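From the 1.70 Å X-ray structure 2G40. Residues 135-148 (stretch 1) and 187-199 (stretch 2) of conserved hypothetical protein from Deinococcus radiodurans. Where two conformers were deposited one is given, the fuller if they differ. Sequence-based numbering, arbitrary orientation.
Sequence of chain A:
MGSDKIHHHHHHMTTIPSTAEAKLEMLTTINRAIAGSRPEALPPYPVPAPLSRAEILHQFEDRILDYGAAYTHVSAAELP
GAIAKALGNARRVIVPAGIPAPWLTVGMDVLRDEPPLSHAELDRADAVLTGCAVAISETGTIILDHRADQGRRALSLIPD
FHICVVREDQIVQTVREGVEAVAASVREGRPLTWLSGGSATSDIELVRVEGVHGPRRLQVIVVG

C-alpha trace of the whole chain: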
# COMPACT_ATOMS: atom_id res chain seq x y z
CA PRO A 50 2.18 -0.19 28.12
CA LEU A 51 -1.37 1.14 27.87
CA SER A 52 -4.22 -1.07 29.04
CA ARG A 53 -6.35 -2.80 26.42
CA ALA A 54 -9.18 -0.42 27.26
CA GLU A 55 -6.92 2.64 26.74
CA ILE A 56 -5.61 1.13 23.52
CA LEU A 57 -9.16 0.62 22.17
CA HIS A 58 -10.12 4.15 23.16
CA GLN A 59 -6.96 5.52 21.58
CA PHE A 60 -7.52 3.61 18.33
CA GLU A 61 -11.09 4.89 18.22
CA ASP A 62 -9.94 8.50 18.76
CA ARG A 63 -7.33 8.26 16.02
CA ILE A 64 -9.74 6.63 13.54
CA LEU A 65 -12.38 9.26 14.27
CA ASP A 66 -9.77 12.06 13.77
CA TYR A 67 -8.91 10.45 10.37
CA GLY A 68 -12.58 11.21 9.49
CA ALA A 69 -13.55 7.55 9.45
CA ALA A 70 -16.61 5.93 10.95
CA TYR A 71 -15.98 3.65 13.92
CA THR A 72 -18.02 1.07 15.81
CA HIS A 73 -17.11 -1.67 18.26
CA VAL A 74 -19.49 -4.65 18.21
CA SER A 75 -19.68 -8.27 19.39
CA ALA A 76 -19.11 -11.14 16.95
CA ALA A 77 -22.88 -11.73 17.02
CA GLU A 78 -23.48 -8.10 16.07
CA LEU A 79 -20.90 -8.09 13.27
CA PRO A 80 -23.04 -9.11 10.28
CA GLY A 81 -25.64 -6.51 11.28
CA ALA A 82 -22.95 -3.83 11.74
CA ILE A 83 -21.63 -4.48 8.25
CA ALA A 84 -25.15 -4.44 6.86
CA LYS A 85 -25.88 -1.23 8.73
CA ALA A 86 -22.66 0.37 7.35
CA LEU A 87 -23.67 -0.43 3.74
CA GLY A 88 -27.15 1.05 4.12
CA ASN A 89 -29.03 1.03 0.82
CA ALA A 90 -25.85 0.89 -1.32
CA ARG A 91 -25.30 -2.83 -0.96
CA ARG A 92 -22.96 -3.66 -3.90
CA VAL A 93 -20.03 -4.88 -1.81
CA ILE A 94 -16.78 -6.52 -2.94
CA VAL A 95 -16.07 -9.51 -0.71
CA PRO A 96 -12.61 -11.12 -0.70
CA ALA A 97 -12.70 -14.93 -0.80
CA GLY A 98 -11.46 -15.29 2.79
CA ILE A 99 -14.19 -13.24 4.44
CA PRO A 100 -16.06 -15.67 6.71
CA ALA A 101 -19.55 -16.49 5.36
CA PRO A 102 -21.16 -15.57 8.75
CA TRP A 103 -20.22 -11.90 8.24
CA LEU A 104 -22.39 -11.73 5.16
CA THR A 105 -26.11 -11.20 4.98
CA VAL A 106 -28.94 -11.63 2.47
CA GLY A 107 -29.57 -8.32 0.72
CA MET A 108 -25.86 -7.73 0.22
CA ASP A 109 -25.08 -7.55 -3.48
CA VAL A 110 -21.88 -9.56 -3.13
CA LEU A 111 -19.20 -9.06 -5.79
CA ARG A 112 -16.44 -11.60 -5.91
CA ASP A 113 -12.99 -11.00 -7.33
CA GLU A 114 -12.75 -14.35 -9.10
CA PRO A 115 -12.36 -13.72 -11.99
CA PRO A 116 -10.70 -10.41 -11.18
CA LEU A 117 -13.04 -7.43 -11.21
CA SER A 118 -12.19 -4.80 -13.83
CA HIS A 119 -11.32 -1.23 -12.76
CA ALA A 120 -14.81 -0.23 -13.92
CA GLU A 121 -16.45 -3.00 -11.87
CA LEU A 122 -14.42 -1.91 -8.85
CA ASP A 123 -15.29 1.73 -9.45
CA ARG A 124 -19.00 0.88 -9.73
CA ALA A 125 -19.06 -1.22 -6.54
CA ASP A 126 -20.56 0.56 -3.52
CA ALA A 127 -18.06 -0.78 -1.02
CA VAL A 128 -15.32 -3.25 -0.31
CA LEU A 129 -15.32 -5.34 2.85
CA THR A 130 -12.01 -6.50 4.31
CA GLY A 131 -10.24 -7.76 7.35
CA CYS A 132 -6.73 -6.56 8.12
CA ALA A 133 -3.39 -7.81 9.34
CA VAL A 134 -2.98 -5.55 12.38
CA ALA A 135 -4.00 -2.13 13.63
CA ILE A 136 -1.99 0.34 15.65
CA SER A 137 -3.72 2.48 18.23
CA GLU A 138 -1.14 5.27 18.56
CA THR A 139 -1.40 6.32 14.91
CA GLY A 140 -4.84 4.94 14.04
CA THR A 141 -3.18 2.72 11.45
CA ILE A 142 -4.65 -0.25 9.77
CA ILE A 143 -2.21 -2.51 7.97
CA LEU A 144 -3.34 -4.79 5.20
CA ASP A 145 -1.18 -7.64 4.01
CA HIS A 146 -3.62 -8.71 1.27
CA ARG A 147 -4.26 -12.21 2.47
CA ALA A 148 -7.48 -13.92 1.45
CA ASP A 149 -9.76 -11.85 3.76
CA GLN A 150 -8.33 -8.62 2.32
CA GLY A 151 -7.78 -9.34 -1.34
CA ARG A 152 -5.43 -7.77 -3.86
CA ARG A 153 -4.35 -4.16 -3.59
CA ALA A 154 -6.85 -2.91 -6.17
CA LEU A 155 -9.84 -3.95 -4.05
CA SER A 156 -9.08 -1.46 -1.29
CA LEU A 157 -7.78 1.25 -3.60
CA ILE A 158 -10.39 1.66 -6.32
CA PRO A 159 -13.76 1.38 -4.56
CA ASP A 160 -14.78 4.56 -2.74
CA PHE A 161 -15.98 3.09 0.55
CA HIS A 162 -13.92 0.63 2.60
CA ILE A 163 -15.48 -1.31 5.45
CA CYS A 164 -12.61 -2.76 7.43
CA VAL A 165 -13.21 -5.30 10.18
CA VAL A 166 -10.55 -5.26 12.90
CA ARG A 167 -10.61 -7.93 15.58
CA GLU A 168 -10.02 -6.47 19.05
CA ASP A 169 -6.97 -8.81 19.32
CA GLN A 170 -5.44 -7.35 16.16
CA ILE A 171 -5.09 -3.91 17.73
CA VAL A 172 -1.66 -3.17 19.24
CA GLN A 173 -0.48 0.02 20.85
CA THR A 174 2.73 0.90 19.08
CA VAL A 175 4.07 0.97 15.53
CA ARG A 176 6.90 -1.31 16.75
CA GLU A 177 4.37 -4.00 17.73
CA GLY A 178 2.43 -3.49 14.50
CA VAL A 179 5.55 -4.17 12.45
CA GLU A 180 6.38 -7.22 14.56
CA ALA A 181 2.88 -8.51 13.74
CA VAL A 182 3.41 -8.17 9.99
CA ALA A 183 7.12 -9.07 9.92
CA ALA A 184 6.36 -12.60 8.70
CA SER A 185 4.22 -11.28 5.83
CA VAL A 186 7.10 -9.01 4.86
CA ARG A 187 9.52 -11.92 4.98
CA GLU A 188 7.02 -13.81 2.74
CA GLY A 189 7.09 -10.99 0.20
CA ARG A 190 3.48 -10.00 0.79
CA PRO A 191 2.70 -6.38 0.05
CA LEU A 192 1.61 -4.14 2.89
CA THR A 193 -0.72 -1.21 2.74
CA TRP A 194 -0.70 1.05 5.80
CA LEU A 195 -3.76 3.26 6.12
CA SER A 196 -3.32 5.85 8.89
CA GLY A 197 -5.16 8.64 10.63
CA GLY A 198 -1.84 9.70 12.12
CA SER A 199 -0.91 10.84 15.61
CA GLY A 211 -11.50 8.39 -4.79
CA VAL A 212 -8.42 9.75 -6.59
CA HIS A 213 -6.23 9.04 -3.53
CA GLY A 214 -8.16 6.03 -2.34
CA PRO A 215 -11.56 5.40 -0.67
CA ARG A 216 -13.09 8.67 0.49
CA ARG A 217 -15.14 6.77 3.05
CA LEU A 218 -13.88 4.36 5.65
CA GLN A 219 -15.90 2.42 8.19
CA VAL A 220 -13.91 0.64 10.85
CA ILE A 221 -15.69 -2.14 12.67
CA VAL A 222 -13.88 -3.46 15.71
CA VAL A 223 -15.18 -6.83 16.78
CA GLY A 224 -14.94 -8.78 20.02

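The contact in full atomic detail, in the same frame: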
# COMPACT_ATOMS: atom_id res chain seq x y z
N ALA A 135 -3.73 -3.55 13.52
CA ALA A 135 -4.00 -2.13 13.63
C ALA A 135 -3.19 -1.59 14.78
O ALA A 135 -2.90 -2.30 15.73
CB ALA A 135 -5.47 -1.86 13.89
N ILE A 136 -2.82 -0.32 14.66
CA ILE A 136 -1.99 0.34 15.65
C ILE A 136 -2.76 1.51 16.24
O ILE A 136 -3.19 2.44 15.52
CB ILE A 136 -0.69 0.83 15.02
CG1 ILE A 136 0.09 -0.33 14.40
CG2 ILE A 136 0.15 1.54 16.06
CD1 ILE A 136 0.98 0.13 13.27
N SER A 137 -2.93 1.48 17.55
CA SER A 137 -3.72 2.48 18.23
C SER A 137 -3.10 3.86 18.19
O SER A 137 -3.80 4.84 17.97
CB SER A 137 -4.04 2.06 19.66
OG SER A 137 -2.94 2.16 20.53
N GLU A 138 -1.79 3.95 18.39
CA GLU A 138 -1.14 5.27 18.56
C GLU A 138 -1.29 6.17 17.35
O GLU A 138 -1.41 7.39 17.49
CB GLU A 138 0.33 5.14 18.99
CG GLU A 138 1.30 4.56 17.97
CD GLU A 138 2.75 4.61 18.42
OE1 GLU A 138 3.07 5.42 19.31
OE2 GLU A 138 3.59 3.86 17.88
N THR A 139 -1.31 5.57 16.16
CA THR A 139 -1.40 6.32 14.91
C THR A 139 -2.70 6.07 14.17
O THR A 139 -2.90 6.62 13.11
CB THR A 139 -0.20 6.00 14.02
OG1 THR A 139 -0.09 4.59 13.84
CG2 THR A 139 1.07 6.52 14.64
N GLY A 140 -3.59 5.25 14.73
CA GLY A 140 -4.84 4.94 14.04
C GLY A 140 -4.56 4.30 12.70
O GLY A 140 -5.16 4.67 11.68
N THR A 141 -3.61 3.38 12.69
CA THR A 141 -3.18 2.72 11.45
C THR A 141 -3.79 1.36 11.30
O THR A 141 -3.82 0.58 12.24
CB THR A 141 -1.65 2.51 11.43
OG1 THR A 141 -1.01 3.78 11.49
CG2 THR A 141 -1.19 1.76 10.16
N ILE A 142 -4.23 1.07 10.08
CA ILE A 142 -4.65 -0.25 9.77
C ILE A 142 -3.68 -0.73 8.69
O ILE A 142 -3.46 -0.07 7.67
CB ILE A 142 -6.09 -0.31 9.30
CG1 ILE A 142 -7.04 0.06 10.45
CG2 ILE A 142 -6.40 -1.69 8.80
CD1 ILE A 142 -8.45 0.39 10.01
N ILE A 143 -3.09 -1.89 8.95
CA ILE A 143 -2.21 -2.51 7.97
C ILE A 143 -2.91 -3.70 7.32
O ILE A 143 -3.42 -4.60 8.01
CB ILE A 143 -0.91 -3.00 8.58
CG1 ILE A 143 -0.16 -1.85 9.26
CG2 ILE A 143 -0.04 -3.69 7.48
CD1 ILE A 143 1.05 -2.28 10.11
N LEU A 144 -2.93 -3.68 6.00
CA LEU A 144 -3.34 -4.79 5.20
C LEU A 144 -2.13 -5.49 4.65
O LEU A 144 -1.21 -4.85 4.13
CB LEU A 144 -4.17 -4.31 4.02
CG LEU A 144 -5.35 -3.38 4.28
CD1 LEU A 144 -6.15 -3.30 2.98
CD2 LEU A 144 -6.24 -3.81 5.44
N ASP A 145 -2.19 -6.82 4.67
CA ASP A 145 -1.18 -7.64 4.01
C ASP A 145 -1.76 -8.49 2.87
O ASP A 145 -1.07 -9.33 2.33
CB ASP A 145 -0.37 -8.50 5.01
CG ASP A 145 -1.20 -9.60 5.67
OD1 ASP A 145 -2.42 -9.69 5.43
OD2 ASP A 145 -0.62 -10.34 6.48
N HIS A 146 -3.02 -8.25 2.53
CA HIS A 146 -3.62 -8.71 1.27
C HIS A 146 -3.72 -10.21 1.18
O HIS A 146 -3.63 -10.79 0.11
CB HIS A 146 -2.87 -8.03 0.12
CG HIS A 146 -2.97 -6.55 0.21
ND1 HIS A 146 -4.16 -5.88 0.01
CD2 HIS A 146 -2.07 -5.60 0.59
CE1 HIS A 146 -3.98 -4.59 0.22
NE2 HIS A 146 -2.72 -4.40 0.55
N ARG A 147 -3.89 -10.82 2.35
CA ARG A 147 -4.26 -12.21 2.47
C ARG A 147 -5.71 -12.37 2.02
O ARG A 147 -6.35 -11.41 1.53
CB ARG A 147 -3.99 -12.67 3.88
CG ARG A 147 -2.50 -12.84 4.16
CD ARG A 147 -2.26 -13.05 5.63
NE ARG A 147 -0.86 -13.02 6.00
CZ ARG A 147 -0.01 -14.04 5.90
NH1 ARG A 147 -0.40 -15.21 5.41
NH2 ARG A 147 1.26 -13.89 6.27
N ALA A 148 -6.23 -13.57 2.14
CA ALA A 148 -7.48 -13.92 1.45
C ALA A 148 -8.67 -13.10 1.93
O ALA A 148 -9.59 -12.86 1.16
CB ALA A 148 -7.77 -15.41 1.63
N ARG A 187 8.55 -10.89 5.31
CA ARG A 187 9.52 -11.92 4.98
C ARG A 187 9.02 -12.85 3.86
O ARG A 187 9.81 -13.37 3.08
CB ARG A 187 9.91 -12.72 6.23
CG ARG A 187 10.74 -11.92 7.24
CD ARG A 187 11.44 -12.84 8.20
NE ARG A 187 10.47 -13.60 8.98
CZ ARG A 187 9.93 -13.20 10.13
NH1 ARG A 187 10.27 -12.04 10.68
NH2 ARG A 187 9.04 -13.99 10.74
N GLU A 188 7.70 -13.04 3.79
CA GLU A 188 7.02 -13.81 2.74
C GLU A 188 6.88 -13.09 1.41
O GLU A 188 6.48 -13.69 0.39
CB GLU A 188 5.62 -14.21 3.20
CG GLU A 188 5.58 -15.46 4.04
CD GLU A 188 4.30 -15.59 4.84
OE1 GLU A 188 3.26 -15.01 4.44
OE2 GLU A 188 4.34 -16.28 5.87
N GLY A 189 7.21 -11.80 1.39
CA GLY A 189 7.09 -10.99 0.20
C GLY A 189 5.69 -10.46 -0.04
O GLY A 189 5.40 -9.96 -1.15
N ARG A 190 4.83 -10.51 0.97
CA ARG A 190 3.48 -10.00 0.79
C ARG A 190 3.55 -8.49 0.84
O ARG A 190 4.28 -7.92 1.65
CB ARG A 190 2.54 -10.46 1.88
CG ARG A 190 2.28 -11.94 1.88
CD ARG A 190 1.26 -12.31 2.92
NE ARG A 190 1.18 -13.76 3.03
CZ ARG A 190 0.50 -14.55 2.21
NH1 ARG A 190 -0.17 -14.05 1.20
NH2 ARG A 190 0.49 -15.86 2.41
N PRO A 191 2.77 -7.83 -0.01
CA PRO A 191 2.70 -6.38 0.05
C PRO A 191 1.96 -5.92 1.28
O PRO A 191 1.04 -6.60 1.76
CB PRO A 191 1.89 -6.02 -1.19
CG PRO A 191 1.05 -7.25 -1.44
CD PRO A 191 1.90 -8.39 -1.07
N LEU A 192 2.33 -4.75 1.78
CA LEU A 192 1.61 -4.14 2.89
C LEU A 192 1.08 -2.80 2.48
O LEU A 192 1.76 -2.05 1.78
CB LEU A 192 2.48 -3.93 4.11
CG LEU A 192 3.26 -5.10 4.71
CD1 LEU A 192 3.97 -4.58 5.92
CD2 LEU A 192 2.39 -6.26 5.08
N THR A 193 -0.12 -2.50 2.95
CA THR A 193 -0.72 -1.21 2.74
C THR A 193 -1.05 -0.68 4.13
O THR A 193 -1.79 -1.30 4.87
CB THR A 193 -1.97 -1.34 1.87
OG1 THR A 193 -1.63 -1.98 0.62
CG2 THR A 193 -2.59 -0.02 1.64
N TRP A 194 -0.46 0.45 4.49
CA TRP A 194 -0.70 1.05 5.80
C TRP A 194 -1.59 2.26 5.60
O TRP A 194 -1.19 3.22 4.95
CB TRP A 194 0.58 1.56 6.40
CG TRP A 194 1.59 0.56 6.81
CD1 TRP A 194 1.99 -0.54 6.12
CD2 TRP A 194 2.37 0.59 8.00
NE1 TRP A 194 2.96 -1.21 6.82
CE2 TRP A 194 3.23 -0.53 7.97
CE3 TRP A 194 2.45 1.48 9.08
CZ2 TRP A 194 4.13 -0.80 9.00
CZ3 TRP A 194 3.33 1.22 10.09
CH2 TRP A 194 4.18 0.09 10.04
N LEU A 195 -2.77 2.21 6.21
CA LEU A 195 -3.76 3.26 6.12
C LEU A 195 -3.79 3.90 7.49
O LEU A 195 -4.01 3.21 8.46
CB LEU A 195 -5.12 2.64 5.80
CG LEU A 195 -5.07 1.58 4.69
CD1 LEU A 195 -6.30 0.73 4.71
CD2 LEU A 195 -4.90 2.26 3.36
N SER A 196 -3.55 5.21 7.58
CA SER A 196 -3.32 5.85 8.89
C SER A 196 -4.03 7.17 9.04
O SER A 196 -4.05 7.98 8.11
CB SER A 196 -1.82 6.11 9.13
OG SER A 196 -1.06 4.92 9.11
N GLY A 197 -4.63 7.35 10.21
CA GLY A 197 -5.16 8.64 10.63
C GLY A 197 -4.04 9.56 11.05
O GLY A 197 -4.11 10.77 10.83
N GLY A 198 -3.00 8.96 11.64
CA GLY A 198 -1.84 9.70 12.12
C GLY A 198 -1.95 9.96 13.61
O GLY A 198 -2.96 9.62 14.23
N SER A 199 -0.91 10.54 14.19
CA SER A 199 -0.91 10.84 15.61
C SER A 199 -1.79 12.07 15.87
O SER A 199 -2.28 12.26 16.99
CB SER A 199 0.51 11.08 16.11
OG SER A 199 1.04 12.30 15.61
O HOH W 1 -6.81 3.70 9.24
O HOH W 2 -0.52 -11.28 0.51
O HOH W 3 1.71 -17.32 5.67

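Two antiparallel strands, 141-144 and 192-196, form the centre of this contact, and a charged cluster lies at the end where stretch 2 begins. Together the two stretches bury 900 Å².

Stretch 2 enters from a helix, which Gly-189 closes in a Schellman motif; its positive phi suits glycine. Just before it, Glu-188 serves two arginines with one oxygen. Its OE1 accepts from Arg-190 NE at 2.8 Å and, through a weak hydrogen bond within a salt bridge, from Arg-147 NH2 at 2.9 Å. The two guanidinium groups lie close despite their like charge, Arg-190 NE over one face of the Arg-147 group and tilted to it, with Arg-147 CZ 3.1 Å from Arg-190 NE. Carboxylates pay for this: besides Glu-188, Asp-145 OD2 takes Arg-147 NE at 2.7 Å. Water 2 links Arg-190 NH1 to Asp-145 O, and water 3 joins Arg-147 NH1 to Glu-188 OE2.

Pro-191 has no amide hydrogen to offer, but its carbonyl still works: Asp-145 CA makes a CA-H...O contact with Pro-191 O at 3.3 Å, and the edge of the His-146 ring lies beside the same oxygen. At Leu-192 the strand begins, and its CD2 packs 3.6 Å from Asp-145 CB.

Thr-193 pairs with Leu-144 through two backbone hydrogen bonds, Leu-144 N to Thr-193 O at 2.9 Å and Thr-193 N to Leu-144 O at 2.8 Å. Its hydroxyl is used as well: Thr-193 OG1 and His-146 NE2 are hydrogen-bonded at 2.7 Å, tying the turn after strand 141-144 back to the sheet.

Trp-194 sits opposite Ile-143 in a non-hydrogen-bonded pair, and their side chains pack on the same face of the sheet. Ile-143 CD1 lies over the face of the six-membered ring, 3.5 Å from Trp-194 CE2, in a CH-pi contact. Thr-141 CG2 and Ile-136 CD1 approach the indole obliquely.

Leu-195 repeats the hydrogen-bonded pattern with Ile-142: Ile-142 N to Leu-195 O is 2.7 Å, and Leu-195 N to Ile-142 O is 2.8 Å. Its side chain shares a sheet face with those of Ile-142, Thr-193 and Leu-144, and its CD1 reaches Leu-144 CG at 4.2 Å.

Ser-196 meets Thr-141 on the tryptophan face, where Ser-196 OG and Thr-141 OG1 are 2.6 Å apart in a hydrogen bond. Thr-139 OG1 extends the chain of hydroxyls, 2.7 Å from Thr-141 OG1.

Beyond the strand, two more backbone hydrogen bonds follow, with glycine amides as donors. Gly-197 N donates to Gly-140 O at 3.1 Å, and Gly-198 N to Thr-139 O at 2.8 Å. Gly-198 has backbone angles that call for glycine.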